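Local coordinates for protein Two-component sensor histidine kinase (Nostoc sp., PDB 3OLO) that probably senses a signal through this PAS domain and passes it on by ATP-dependent phosphorylation of a histidine in a two-component pathway, at residues F14-I19 / F35-D40; L18-V23 / Y48-L53; D31-L36 / E72-N77; D60-V63 / L67-W70; T83-R86 / I92-V95. All coordinates share one frame; numbering follows the deposited sequence.

Contact 1: residues F14-I19 / F35-D40. With GOL (glycerol), chain C.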
# COMPACT_ATOMS: atom_id res chain seq x y z
N PHE A 14 -9.84 -4.85 0.71
CA PHE A 14 -9.32 -4.25 -0.52
C PHE A 14 -7.93 -3.68 -0.27
O PHE A 14 -7.04 -3.81 -1.11
CB PHE A 14 -10.27 -3.16 -1.04
CG PHE A 14 -11.55 -3.71 -1.62
CD1 PHE A 14 -11.51 -4.62 -2.66
CD2 PHE A 14 -12.77 -3.33 -1.11
CE1 PHE A 14 -12.68 -5.14 -3.19
CE2 PHE A 14 -13.95 -3.84 -1.64
CZ PHE A 14 -13.90 -4.74 -2.68
N ALA A 15 -7.73 -3.04 0.88
CA ALA A 15 -6.43 -2.46 1.21
C ALA A 15 -5.38 -3.57 1.37
O ALA A 15 -4.21 -3.37 1.09
CB ALA A 15 -6.54 -1.67 2.49
N HIS A 16 -5.83 -4.73 1.84
CA HIS A 16 -4.97 -5.90 2.01
C HIS A 16 -4.40 -6.31 0.67
O HIS A 16 -3.19 -6.49 0.51
CB HIS A 16 -5.79 -7.03 2.63
CG HIS A 16 -5.11 -8.36 2.62
ND1 HIS A 16 -4.11 -8.70 3.51
CD2 HIS A 16 -5.28 -9.45 1.83
CE1 HIS A 16 -3.70 -9.93 3.27
NE2 HIS A 16 -4.40 -10.40 2.25
N TYR A 17 -5.28 -6.45 -0.32
CA TYR A 17 -4.87 -6.83 -1.66
C TYR A 17 -3.96 -5.78 -2.30
O TYR A 17 -2.96 -6.11 -2.92
CB TYR A 17 -6.11 -7.04 -2.52
CG TYR A 17 -6.86 -8.29 -2.16
CD1 TYR A 17 -6.29 -9.54 -2.38
CD2 TYR A 17 -8.12 -8.24 -1.61
CE1 TYR A 17 -6.97 -10.70 -2.05
CE2 TYR A 17 -8.81 -9.39 -1.27
CZ TYR A 17 -8.22 -10.62 -1.50
OH TYR A 17 -8.89 -11.77 -1.18
N LEU A 18 -4.32 -4.51 -2.14
CA LEU A 18 -3.49 -3.42 -2.65
C LEU A 18 -2.08 -3.42 -2.06
O LEU A 18 -1.10 -3.37 -2.80
CB LEU A 18 -4.14 -2.06 -2.33
CG LEU A 18 -5.19 -1.57 -3.32
CD1 LEU A 18 -5.99 -0.42 -2.75
CD2 LEU A 18 -4.52 -1.18 -4.64
N ILE A 19 -1.96 -3.44 -0.74
CA ILE A 19 -0.63 -3.26 -0.15
C ILE A 19 0.25 -4.47 -0.44
O ILE A 19 1.46 -4.37 -0.49
CB ILE A 19 -0.68 -3.03 1.37
CG1 ILE A 19 0.66 -2.43 1.84
CG2 ILE A 19 -0.97 -4.30 2.10
CD1 ILE A 19 0.87 -0.97 1.37
N PHE A 35 6.43 -7.13 14.81
CA PHE A 35 5.66 -7.07 13.56
C PHE A 35 4.20 -7.43 13.83
O PHE A 35 3.90 -8.36 14.56
CB PHE A 35 6.23 -8.03 12.52
CG PHE A 35 7.61 -7.68 12.06
CD1 PHE A 35 7.80 -6.69 11.09
CD2 PHE A 35 8.72 -8.34 12.57
CE1 PHE A 35 9.08 -6.35 10.65
CE2 PHE A 35 10.01 -8.01 12.15
CZ PHE A 35 10.19 -7.01 11.18
N LEU A 36 3.29 -6.68 13.22
CA LEU A 36 1.86 -6.93 13.37
C LEU A 36 1.26 -7.28 12.03
O LEU A 36 0.27 -8.02 11.94
CB LEU A 36 1.15 -5.69 13.91
CG LEU A 36 1.62 -5.20 15.27
CD1 LEU A 36 0.88 -3.94 15.66
CD2 LEU A 36 1.45 -6.27 16.33
N TYR A 37 1.85 -6.73 10.98
CA TYR A 37 1.36 -6.94 9.63
C TYR A 37 2.52 -6.69 8.68
O TYR A 37 3.25 -5.73 8.84
CB TYR A 37 0.20 -5.98 9.32
CG TYR A 37 -0.37 -6.22 7.96
CD1 TYR A 37 0.23 -5.68 6.83
CD2 TYR A 37 -1.49 -7.02 7.79
CE1 TYR A 37 -0.29 -5.91 5.56
CE2 TYR A 37 -2.01 -7.25 6.53
CZ TYR A 37 -1.41 -6.70 5.43
OH TYR A 37 -1.92 -6.95 4.18
N VAL A 38 2.70 -7.56 7.69
CA VAL A 38 3.76 -7.39 6.70
C VAL A 38 3.18 -7.65 5.34
O VAL A 38 2.35 -8.55 5.20
CB VAL A 38 4.95 -8.37 6.93
CG1 VAL A 38 5.68 -8.04 8.21
CG2 VAL A 38 4.47 -9.84 6.95
N ASN A 39 3.61 -6.89 4.33
CA ASN A 39 3.20 -7.16 2.95
C ASN A 39 4.20 -8.08 2.25
O ASN A 39 5.30 -8.30 2.74
CB ASN A 39 2.96 -5.86 2.14
CG ASN A 39 4.25 -5.20 1.64
OD1 ASN A 39 5.34 -5.47 2.12
ND2 ASN A 39 4.10 -4.29 0.67
N ASP A 40 3.79 -8.66 1.12
CA ASP A 40 4.61 -9.62 0.40
C ASP A 40 6.03 -9.08 0.12
O ASP A 40 7.01 -9.82 0.26
CB ASP A 40 3.93 -10.03 -0.91
CG ASP A 40 2.62 -10.80 -0.69
OD1 ASP A 40 2.32 -11.20 0.45
OD2 ASP A 40 1.89 -11.02 -1.68
C1 GOL C . -1.50 -13.13 -1.50
O1 GOL C . -0.19 -13.64 -1.65
C2 GOL C . -1.70 -12.55 -0.10
O2 GOL C . -0.51 -11.97 0.40
C3 GOL C . -2.21 -13.62 0.85
O3 GOL C . -3.43 -13.19 1.43

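Contact 2: residues L18-V23 / Y48-L53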
# COMPACT_ATOMS: atom_id res chain seq x y z
N LEU A 18 -4.32 -4.51 -2.14
CA LEU A 18 -3.49 -3.42 -2.65
C LEU A 18 -2.08 -3.42 -2.06
O LEU A 18 -1.10 -3.37 -2.80
CB LEU A 18 -4.14 -2.06 -2.33
CG LEU A 18 -5.19 -1.57 -3.32
CD1 LEU A 18 -5.99 -0.42 -2.75
CD2 LEU A 18 -4.52 -1.18 -4.64
N ILE A 19 -1.96 -3.44 -0.74
CA ILE A 19 -0.63 -3.26 -0.15
C ILE A 19 0.25 -4.47 -0.44
O ILE A 19 1.46 -4.37 -0.49
CB ILE A 19 -0.68 -3.03 1.37
CG1 ILE A 19 0.66 -2.43 1.84
CG2 ILE A 19 -0.97 -4.30 2.10
CD1 ILE A 19 0.87 -0.97 1.37
N ASN A 20 -0.36 -5.63 -0.65
CA ASN A 20 0.41 -6.82 -0.95
C ASN A 20 0.85 -6.87 -2.39
O ASN A 20 1.75 -7.62 -2.73
CB ASN A 20 -0.36 -8.06 -0.54
CG ASN A 20 -0.30 -8.28 0.94
OD1 ASN A 20 0.79 -8.26 1.52
ND2 ASN A 20 -1.44 -8.43 1.56
N ASN A 21 0.22 -6.07 -3.23
CA ASN A 21 0.67 -5.96 -4.60
C ASN A 21 1.63 -4.81 -4.80
O ASN A 21 2.27 -4.70 -5.84
CB ASN A 21 -0.52 -5.89 -5.56
CG ASN A 21 -1.06 -7.26 -5.88
OD1 ASN A 21 -0.48 -7.99 -6.67
ND2 ASN A 21 -2.16 -7.64 -5.23
N ALA A 22 1.75 -3.95 -3.79
CA ALA A 22 2.70 -2.85 -3.87
C ALA A 22 4.14 -3.38 -3.89
O ALA A 22 4.52 -4.25 -3.12
CB ALA A 22 2.52 -1.90 -2.71
N VAL A 23 4.93 -2.83 -4.80
CA VAL A 23 6.34 -3.15 -4.92
C VAL A 23 7.16 -2.84 -3.66
O VAL A 23 8.14 -3.51 -3.37
CB VAL A 23 6.93 -2.40 -6.14
CG1 VAL A 23 8.43 -2.26 -6.02
CG2 VAL A 23 6.54 -3.10 -7.43
N TYR A 48 12.07 -13.86 5.14
CA TYR A 48 11.30 -14.64 6.10
C TYR A 48 9.88 -14.81 5.60
O TYR A 48 9.36 -13.96 4.89
CB TYR A 48 11.27 -13.93 7.44
CG TYR A 48 12.59 -13.97 8.15
CD1 TYR A 48 12.94 -15.05 8.94
CD2 TYR A 48 13.49 -12.92 8.03
CE1 TYR A 48 14.14 -15.09 9.60
CE2 TYR A 48 14.70 -12.95 8.68
CZ TYR A 48 15.02 -14.04 9.46
OH TYR A 48 16.21 -14.05 10.09
N SER A 49 9.25 -15.91 5.98
CA SER A 49 7.87 -16.14 5.61
C SER A 49 7.01 -15.23 6.47
O SER A 49 7.47 -14.71 7.49
CB SER A 49 7.49 -17.60 5.86
OG SER A 49 7.28 -17.81 7.25
N ARG A 50 5.76 -15.05 6.05
CA ARG A 50 4.87 -14.15 6.76
C ARG A 50 4.65 -14.68 8.17
O ARG A 50 4.66 -13.93 9.12
CB ARG A 50 3.53 -14.02 6.05
CG ARG A 50 2.48 -13.27 6.89
CD ARG A 50 1.26 -12.82 6.08
NE ARG A 50 1.54 -11.66 5.25
CZ ARG A 50 1.78 -11.71 3.94
NH1 ARG A 50 1.79 -12.87 3.30
NH2 ARG A 50 2.01 -10.59 3.27
N GLU A 51 4.48 -15.99 8.29
CA GLU A 51 4.21 -16.58 9.59
C GLU A 51 5.42 -16.43 10.51
O GLU A 51 5.27 -16.32 11.73
CB GLU A 51 3.82 -18.05 9.44
CG GLU A 51 2.58 -18.28 8.59
CD GLU A 51 1.29 -17.84 9.27
OE1 GLU A 51 0.60 -18.71 9.87
OE2 GLU A 51 0.95 -16.64 9.21
N GLN A 52 6.62 -16.43 9.94
CA GLN A 52 7.84 -16.22 10.73
C GLN A 52 7.90 -14.79 11.22
O GLN A 52 8.14 -14.54 12.40
CB GLN A 52 9.09 -16.52 9.91
CG GLN A 52 9.41 -17.99 9.76
CD GLN A 52 10.64 -18.22 8.93
OE1 GLN A 52 10.64 -17.98 7.72
NE2 GLN A 52 11.71 -18.69 9.57
N LEU A 53 7.66 -13.84 10.32
CA LEU A 53 7.74 -12.42 10.65
C LEU A 53 6.73 -12.03 11.71
O LEU A 53 6.98 -11.14 12.51
CB LEU A 53 7.56 -11.55 9.40
CG LEU A 53 8.78 -11.50 8.46
CD1 LEU A 53 8.44 -10.91 7.09
CD2 LEU A 53 9.93 -10.73 9.10

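Contact 3: residues D31-L36 / E72-N77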
# COMPACT_ATOMS: atom_id res chain seq x y z
N ASP A 31 3.90 -1.44 19.67
CA ASP A 31 4.59 -0.48 20.52
C ASP A 31 5.95 -1.03 20.99
O ASP A 31 6.83 -0.26 21.37
CB ASP A 31 3.70 -0.07 21.70
CG ASP A 31 4.03 1.32 22.23
OD1 ASP A 31 4.34 2.23 21.43
OD2 ASP A 31 3.99 1.51 23.46
N ASN A 32 6.12 -2.35 20.97
CA ASN A 32 7.40 -2.95 21.32
C ASN A 32 8.18 -3.42 20.08
O ASN A 32 9.05 -4.27 20.18
CB ASN A 32 7.22 -4.13 22.28
CG ASN A 32 6.07 -3.91 23.25
OD1 ASN A 32 6.11 -3.00 24.09
ND2 ASN A 32 5.04 -4.75 23.15
N TRP A 33 7.83 -2.87 18.93
CA TRP A 33 8.52 -3.13 17.67
C TRP A 33 8.32 -4.56 17.16
O TRP A 33 9.05 -5.01 16.28
CB TRP A 33 10.01 -2.80 17.78
CG TRP A 33 10.27 -1.55 18.55
CD1 TRP A 33 10.71 -1.46 19.84
CD2 TRP A 33 10.08 -0.20 18.10
NE1 TRP A 33 10.81 -0.14 20.22
CE2 TRP A 33 10.43 0.65 19.16
CE3 TRP A 33 9.65 0.36 16.89
CZ2 TRP A 33 10.35 2.05 19.06
CZ3 TRP A 33 9.58 1.75 16.79
CH2 TRP A 33 9.93 2.58 17.87
N GLN A 34 7.33 -5.26 17.70
CA GLN A 34 6.90 -6.54 17.14
C GLN A 34 6.17 -6.30 15.82
O GLN A 34 5.38 -5.37 15.70
CB GLN A 34 5.99 -7.28 18.13
CG GLN A 34 4.57 -6.70 18.32
CD GLN A 34 4.49 -5.61 19.39
OE1 GLN A 34 5.32 -4.71 19.45
NE2 GLN A 34 3.47 -5.69 20.24
N PHE A 35 6.43 -7.13 14.81
CA PHE A 35 5.66 -7.07 13.56
C PHE A 35 4.20 -7.43 13.83
O PHE A 35 3.90 -8.36 14.56
CB PHE A 35 6.23 -8.03 12.52
CG PHE A 35 7.61 -7.68 12.06
CD1 PHE A 35 7.80 -6.69 11.09
CD2 PHE A 35 8.72 -8.34 12.57
CE1 PHE A 35 9.08 -6.35 10.65
CE2 PHE A 35 10.01 -8.01 12.15
CZ PHE A 35 10.19 -7.01 11.18
N LEU A 36 3.29 -6.68 13.22
CA LEU A 36 1.86 -6.93 13.37
C LEU A 36 1.26 -7.28 12.03
O LEU A 36 0.27 -8.02 11.94
CB LEU A 36 1.15 -5.69 13.91
CG LEU A 36 1.62 -5.20 15.27
CD1 LEU A 36 0.88 -3.94 15.66
CD2 LEU A 36 1.45 -6.27 16.33
N GLU A 72 13.58 9.49 20.93
CA GLU A 72 13.52 10.64 20.04
C GLU A 72 12.77 10.31 18.75
O GLU A 72 12.06 11.16 18.21
CB GLU A 72 14.93 11.12 19.71
CG GLU A 72 15.02 11.87 18.39
CD GLU A 72 16.38 12.51 18.19
OE1 GLU A 72 16.54 13.26 17.20
OE2 GLU A 72 17.28 12.28 19.02
N ILE A 73 12.91 9.09 18.25
CA ILE A 73 12.19 8.67 17.05
C ILE A 73 10.68 8.83 17.27
O ILE A 73 9.99 9.45 16.45
CB ILE A 73 12.47 7.19 16.68
CG1 ILE A 73 13.95 6.99 16.29
CG2 ILE A 73 11.54 6.73 15.56
CD1 ILE A 73 14.56 8.15 15.54
N ARG A 74 10.18 8.29 18.37
CA ARG A 74 8.76 8.31 18.68
C ARG A 74 8.23 9.73 18.75
O ARG A 74 7.17 10.04 18.21
CB ARG A 74 8.50 7.60 20.00
CG ARG A 74 8.79 6.11 19.94
CD ARG A 74 8.82 5.49 21.32
NE ARG A 74 8.21 4.17 21.32
CZ ARG A 74 8.56 3.17 22.13
NH1 ARG A 74 9.54 3.34 23.02
NH2 ARG A 74 7.94 2.01 22.05
N GLN A 75 8.97 10.60 19.43
CA GLN A 75 8.56 11.99 19.58
C GLN A 75 8.43 12.68 18.23
O GLN A 75 7.56 13.53 18.05
CB GLN A 75 9.55 12.73 20.47
CG GLN A 75 9.34 12.42 21.94
CD GLN A 75 10.58 12.63 22.76
OE1 GLN A 75 11.36 13.56 22.51
NE2 GLN A 75 10.80 11.77 23.74
N LYS A 76 9.30 12.31 17.29
CA LYS A 76 9.27 12.87 15.93
C LYS A 76 7.93 12.56 15.26
O LYS A 76 7.34 13.42 14.62
CB LYS A 76 10.43 12.32 15.10
CG LYS A 76 11.83 12.74 15.59
CD LYS A 76 12.14 14.19 15.23
CE LYS A 76 13.24 14.77 16.11
NZ LYS A 76 13.19 16.26 16.17
N ASN A 77 7.47 11.32 15.43
CA ASN A 77 6.17 10.87 14.93
C ASN A 77 6.11 10.61 13.42
O ASN A 77 5.30 9.81 12.94
CB ASN A 77 5.07 11.84 15.33
CG ASN A 77 3.71 11.17 15.42
OD1 ASN A 77 3.27 10.79 16.50
ND2 ASN A 77 3.06 10.99 14.28

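Contact 4: residues D60-V63 / L67-W70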
# COMPACT_ATOMS: atom_id res chain seq x y z
N ASP A 60 15.16 -8.36 15.42
CA ASP A 60 15.67 -9.61 14.83
C ASP A 60 16.16 -9.41 13.39
O ASP A 60 16.79 -10.29 12.83
CB ASP A 60 14.58 -10.68 14.82
CG ASP A 60 14.07 -10.99 16.21
OD1 ASP A 60 14.88 -10.98 17.17
OD2 ASP A 60 12.86 -11.26 16.35
N ILE A 61 15.81 -8.26 12.80
CA ILE A 61 16.13 -7.91 11.41
C ILE A 61 17.08 -6.71 11.36
O ILE A 61 18.04 -6.67 10.60
CB ILE A 61 14.86 -7.48 10.64
CG1 ILE A 61 13.75 -8.52 10.79
CG2 ILE A 61 15.16 -7.21 9.17
CD1 ILE A 61 13.92 -9.72 9.93
N ASP A 62 16.75 -5.69 12.14
CA ASP A 62 17.52 -4.45 12.13
C ASP A 62 18.81 -4.64 12.91
O ASP A 62 18.82 -4.60 14.14
CB ASP A 62 16.68 -3.32 12.73
CG ASP A 62 17.36 -1.96 12.62
OD1 ASP A 62 18.57 -1.91 12.34
OD2 ASP A 62 16.67 -0.95 12.82
N VAL A 63 19.89 -4.89 12.19
CA VAL A 63 21.19 -5.09 12.79
C VAL A 63 21.59 -3.95 13.72
O VAL A 63 22.27 -4.16 14.72
CB VAL A 63 22.27 -5.21 11.70
CG1 VAL A 63 23.65 -5.40 12.33
CG2 VAL A 63 21.95 -6.37 10.78
N LEU A 67 21.24 1.01 18.08
CA LEU A 67 21.92 2.27 17.80
C LEU A 67 20.96 3.46 17.69
O LEU A 67 21.36 4.59 17.91
CB LEU A 67 22.73 2.16 16.51
CG LEU A 67 24.15 1.61 16.66
CD1 LEU A 67 24.23 0.48 17.68
CD2 LEU A 67 24.67 1.15 15.30
N HIS A 68 19.70 3.20 17.35
CA HIS A 68 18.72 4.26 17.13
C HIS A 68 18.25 4.87 18.44
O HIS A 68 18.06 4.17 19.43
CB HIS A 68 17.51 3.73 16.38
CG HIS A 68 17.85 2.92 15.18
ND1 HIS A 68 18.94 3.19 14.38
CD2 HIS A 68 17.26 1.82 14.64
CE1 HIS A 68 19.00 2.31 13.40
NE2 HIS A 68 18.00 1.47 13.54
N ASP A 69 18.06 6.18 18.45
CA ASP A 69 17.53 6.85 19.62
C ASP A 69 16.02 6.78 19.53
O ASP A 69 15.35 7.76 19.20
CB ASP A 69 18.01 8.30 19.69
CG ASP A 69 17.51 9.02 20.92
OD1 ASP A 69 16.52 8.57 21.53
OD2 ASP A 69 18.12 10.04 21.29
N TRP A 70 15.49 5.60 19.84
CA TRP A 70 14.07 5.30 19.65
C TRP A 70 13.17 6.31 20.33
O TRP A 70 12.16 6.72 19.76
CB TRP A 70 13.76 3.89 20.16
CG TRP A 70 14.28 2.84 19.26
CD1 TRP A 70 15.27 1.94 19.53
CD2 TRP A 70 13.87 2.59 17.91
NE1 TRP A 70 15.49 1.13 18.44
CE2 TRP A 70 14.64 1.51 17.43
CE3 TRP A 70 12.92 3.17 17.07
CZ2 TRP A 70 14.48 1.00 16.15
CZ3 TRP A 70 12.76 2.66 15.79
CH2 TRP A 70 13.54 1.59 15.34

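Contact 5: residues T83-R86 / I92-V95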
# COMPACT_ATOMS: atom_id res chain seq x y z
N THR A 83 19.21 2.25 8.05
CA THR A 83 19.83 1.26 8.90
C THR A 83 20.23 0.06 8.05
O THR A 83 20.01 0.06 6.84
CB THR A 83 18.90 0.86 10.04
OG1 THR A 83 19.64 0.17 11.05
CG2 THR A 83 17.76 -0.01 9.51
N ARG A 84 20.85 -0.94 8.66
CA ARG A 84 21.18 -2.18 7.95
C ARG A 84 20.23 -3.27 8.40
O ARG A 84 19.94 -3.38 9.59
CB ARG A 84 22.62 -2.62 8.25
CG ARG A 84 23.68 -1.61 7.83
CD ARG A 84 25.07 -2.12 8.14
NE ARG A 84 25.30 -2.20 9.58
CZ ARG A 84 26.18 -3.02 10.16
NH1 ARG A 84 26.93 -3.84 9.42
NH2 ARG A 84 26.32 -3.02 11.48
N TYR A 85 19.73 -4.05 7.45
CA TYR A 85 18.94 -5.23 7.75
C TYR A 85 19.73 -6.51 7.47
O TYR A 85 20.56 -6.54 6.57
CB TYR A 85 17.70 -5.27 6.87
CG TYR A 85 16.55 -4.38 7.31
CD1 TYR A 85 16.68 -3.48 8.36
CD2 TYR A 85 15.33 -4.46 6.66
CE1 TYR A 85 15.61 -2.67 8.75
CE2 TYR A 85 14.26 -3.67 7.05
CZ TYR A 85 14.40 -2.78 8.09
OH TYR A 85 13.33 -1.99 8.46
N ARG A 86 19.46 -7.55 8.25
CA ARG A 86 19.97 -8.88 7.95
C ARG A 86 18.81 -9.77 7.57
O ARG A 86 17.83 -9.87 8.31
CB ARG A 86 20.72 -9.49 9.12
CG ARG A 86 21.20 -10.91 8.83
CD ARG A 86 21.81 -11.58 10.05
NE ARG A 86 23.00 -10.89 10.51
CZ ARG A 86 23.11 -10.26 11.68
NH1 ARG A 86 22.09 -10.22 12.53
NH2 ARG A 86 24.26 -9.67 12.01
N ILE A 92 23.37 -8.90 4.50
CA ILE A 92 23.37 -7.62 5.20
C ILE A 92 23.27 -6.53 4.14
O ILE A 92 24.09 -6.46 3.24
CB ILE A 92 24.67 -7.41 5.98
CG1 ILE A 92 24.96 -8.60 6.91
CG2 ILE A 92 24.60 -6.10 6.77
CD1 ILE A 92 24.07 -8.68 8.12
N PHE A 93 22.27 -5.67 4.26
CA PHE A 93 22.09 -4.61 3.27
C PHE A 93 21.56 -3.32 3.90
O PHE A 93 20.84 -3.36 4.91
CB PHE A 93 21.17 -5.09 2.13
CG PHE A 93 19.85 -5.67 2.61
CD1 PHE A 93 19.78 -6.97 3.08
CD2 PHE A 93 18.69 -4.90 2.57
CE1 PHE A 93 18.58 -7.50 3.51
CE2 PHE A 93 17.48 -5.43 2.99
CZ PHE A 93 17.42 -6.73 3.47
N LEU A 94 21.92 -2.19 3.31
CA LEU A 94 21.43 -0.90 3.77
C LEU A 94 20.02 -0.66 3.25
O LEU A 94 19.71 -0.95 2.10
CB LEU A 94 22.35 0.20 3.27
CG LEU A 94 22.12 1.59 3.85
CD1 LEU A 94 22.40 1.61 5.35
CD2 LEU A 94 23.02 2.58 3.12
N VAL A 95 19.16 -0.13 4.12
CA VAL A 95 17.81 0.29 3.75
C VAL A 95 17.51 1.69 4.29
O VAL A 95 18.25 2.21 5.13
CB VAL A 95 16.73 -0.67 4.31
CG1 VAL A 95 16.99 -2.09 3.84
CG2 VAL A 95 16.71 -0.63 5.82

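Contact 1: residues F14-I19 / F35-D40
Ile19, Tyr37 and Asn39 bury most of the surface where helix 8-21 lies against strand 35-38. Ile19 and Tyr37 run antiparallel, side against side, and the methyl CG2 of Ile19 comes to the edge of the phenol ring, 3.9 Å from Tyr37 CE1. With CG anti to the backbone N (chi1 -177°), the Tyr37 side chain extends to the helix and puts OH 2.9 Å from His16 ND1; either atom could be the donor, and the imidazole side chain lies roughly perpendicular to the phenol side chain. NE2 on the same imidazole bonds O3 of a glycerol, probably left from crystallisation.

Asn39 ties the C-terminal part of segment 14-19: its ND2 donates to Ile19 O over 2.9 Å at 160°, the oxygen lying near the plane of the amide. ND2 also reaches Glu24 O, while OD1 takes Ser26 N and Thr42 N, so both ends of the amide are held. Phe14 of the second subunit packs on Tyr37, tying this interface to the dimer. The asparagine is the N-cap of helix 40-46, and the whole arrangement is that of an N-terminal helix laid beside the edge strand of a PAS fold.

Contact 2: residues L18-V23 / Y48-L53
Asn20 and Arg50 meet head-on across the gap between their segments, the amide from helix 8-21 and the guanidinium from the start of helix 50-53. The planes of the two groups stand 82° apart, close to perpendicular. Asn20 OD1 lies 3.2 Å from Arg50 NH2, but the angle is poor and the pair is not a hydrogen bond. Both atoms spend their polarity elsewhere: OD1 accepts from the backbone N of Asp40, and NH2 bonds Val38 O and makes a salt bridge with Asp40 OD1. The contact is therefore a meeting of two groups that share the 38-40 corner, rather than a direct bond between them.

Arg50 crosses the gap with CG and CD extended and then bends at chi3 (-76°), which turns the guanidinium to that corner. Since the nearest CA atoms, of Asn20 and Arg50, are 11.5 Å apart, the long side chain spans most of the separation. The N terminus of helix 50-53 is set by a capping box: Gln52 N donates to Ser49 OG at 3.1 Å, and Ser49 N donates to Gln52 OE1 at 3.0 Å with an almost straight angle of 177°.

Around this polar approach, Arg50 also touches Cys43 of helix 40-46, and Leu53 packs against Phe35 and Val38 of strand 35-38, while Leu18 and Ile19 of helix 8-21 meet the second subunit. The contact thus lies where helices 8-21, 40-46 and 50-53 gather round the end of strand 35-38.

Contact 3: residues D31-L36 / E72-N77
Arg74 packs its guanidinium against the indole of Trp33 and the turn at Asp31, a partly buried contact between helix 70-76 and the loop that leads into strand 35-38. CZ2 of Trp33 sits over the centre of one guanidinium face, 3.7 Å from Arg74 CZ, with ring and guanidinium planes 32° apart. The flat groups are therefore roughly layered but not parallel. Arg74 gets there by running CG and CD outward and turning at chi3 (142°), away from a fully staggered torsion.

NH2 goes on to Asp31. Its separation from Asp31 OD1 is 3.7 Å, which makes only a long salt bridge, with carboxylate and guanidinium planes 48° apart. The carbonyl oxygen of Asp31 lies at the guanidinium edge, near its plane, though the angle there is poor for a hydrogen bond. The Trp33 ring is further enclosed by Trp70 and by Phe65, the latter edge-to-face; Phe101 of the sheet touches it too.

Aromatic surface and a nearby carboxylate would probably favour the charged arginine, but with the ion pair long, the hold probably comes as much from van der Waals contact with the indole as from charge.

Contact 4: residues D60-V63 / L67-W70
Asp62 reaches from the 60-63 loop to His68, and its carboxylate can be followed outward. CB points to segment 67-70, and CG stands anti to the backbone N (chi1 -174°), a torsion that carries the acid group across the loop; CG itself ends 3.6 Å from His68 NE2. At the tip the two oxygens divide their work. OD1 turns to Thr83 OG1 of strand 78-86 and to the backbone N of Asp64, both hydrogen bonds. OD2 accepts a hydrogen bond from His68 NE2, 2.9 Å away, with an angle of 141° that is bent but sound. The donor meets OD2 on its syn side, 19° out of the carboxylate plane, whereas the oxygen lies nearly in the imidazole plane. The two planes are well short of both parallel and perpendicular. OD2 also lies 3.4 Å from His68 CD2, at the edge of the ring, and 4.4 Å from Trp70 CZ2, at the edge of the indole.

His68 in turn rests CB over one face of the Trp70 ring, toward its rim, and its imidazole meets Phe81 edge-to-face. Trp70 NE1 is bonded to Phe65 O.

With three hydrogen bonds on one buried carboxylate, Asp62 probably stays ionised, and the bond from NE2 probably keeps a proton on that nitrogen and helps fix the rotation of the ring; it would probably favour a protonated imidazole too.

Contact 5: residues T83-R86 / I92-V95
Thr83 opens the ladder as a hydrogen-bonded pair with Val95. Its N gives to Val95 O at 3.1 Å, and its O takes Val95 N at 2.9 Å. The CG2 methyls of Thr83 and Val95 lie next to each other, while Thr83 OG1 is bonded to Asp62. At Arg84, a non-hydrogen-bonded pair with Leu94, the backbone CA comes 3.3 Å from Phe93 O in a CA-H...O contact. NE of Arg84 makes a salt bridge with Asp64, and NH1 of the same guanidinium passes near Ile92 CG2.

Tyr85 again pairs through hydrogen bonds, N to Phe93 O at 2.9 Å and Phe93 N to Tyr85 O at 3.0 Å. Val95 CG2 stands over the face of the Tyr85 ring, 3.7 Å from its centroid and only 10° from the normal: a CH-pi contact. The ring of Phe93, with CG wedged between backbone N and carbonyl carbon (chi1 52°), turns its own face to Tyr85 CB, a second CH-pi contact. Arg86 closes the run as a non-hydrogen-bonded pair with Ile92, whose methyl CD1 lies along the arginine chain, 3.4 Å from Arg86 NE.

The face of Thr83, Tyr85, Phe93 and Val95 thus gathers methyl and aromatic surface, with Thr83 OG1 met by Asp62, while Arg84 and Arg86 share the other with Ile92 and Leu94; backbone bonds and CH-pi contacts together hold the hairpin.

From the N terminus, helix 8-21 is engaged twice. Contact 1 ties it to strand 35-38, closing a loop that contains strand 25-29, and contact 2, starting from the same helix, closes a longer one onto helix 50-53. Contact 3 begins on the strand where contact 1 ends and crosses contact 2, joining the loop before strand 35-38 to helix 70-76. Contact 4 is nested within contact 3, inside the connection from helix 50-53 to helix 70-76. Contact 5 follows in series as a hairpin, yet lies directly against contact 4, where Ile61 O meets Arg86 N. Contacts 1 and 3 share one outermost strand and contact 5 involves the other, so the set spans the sheet.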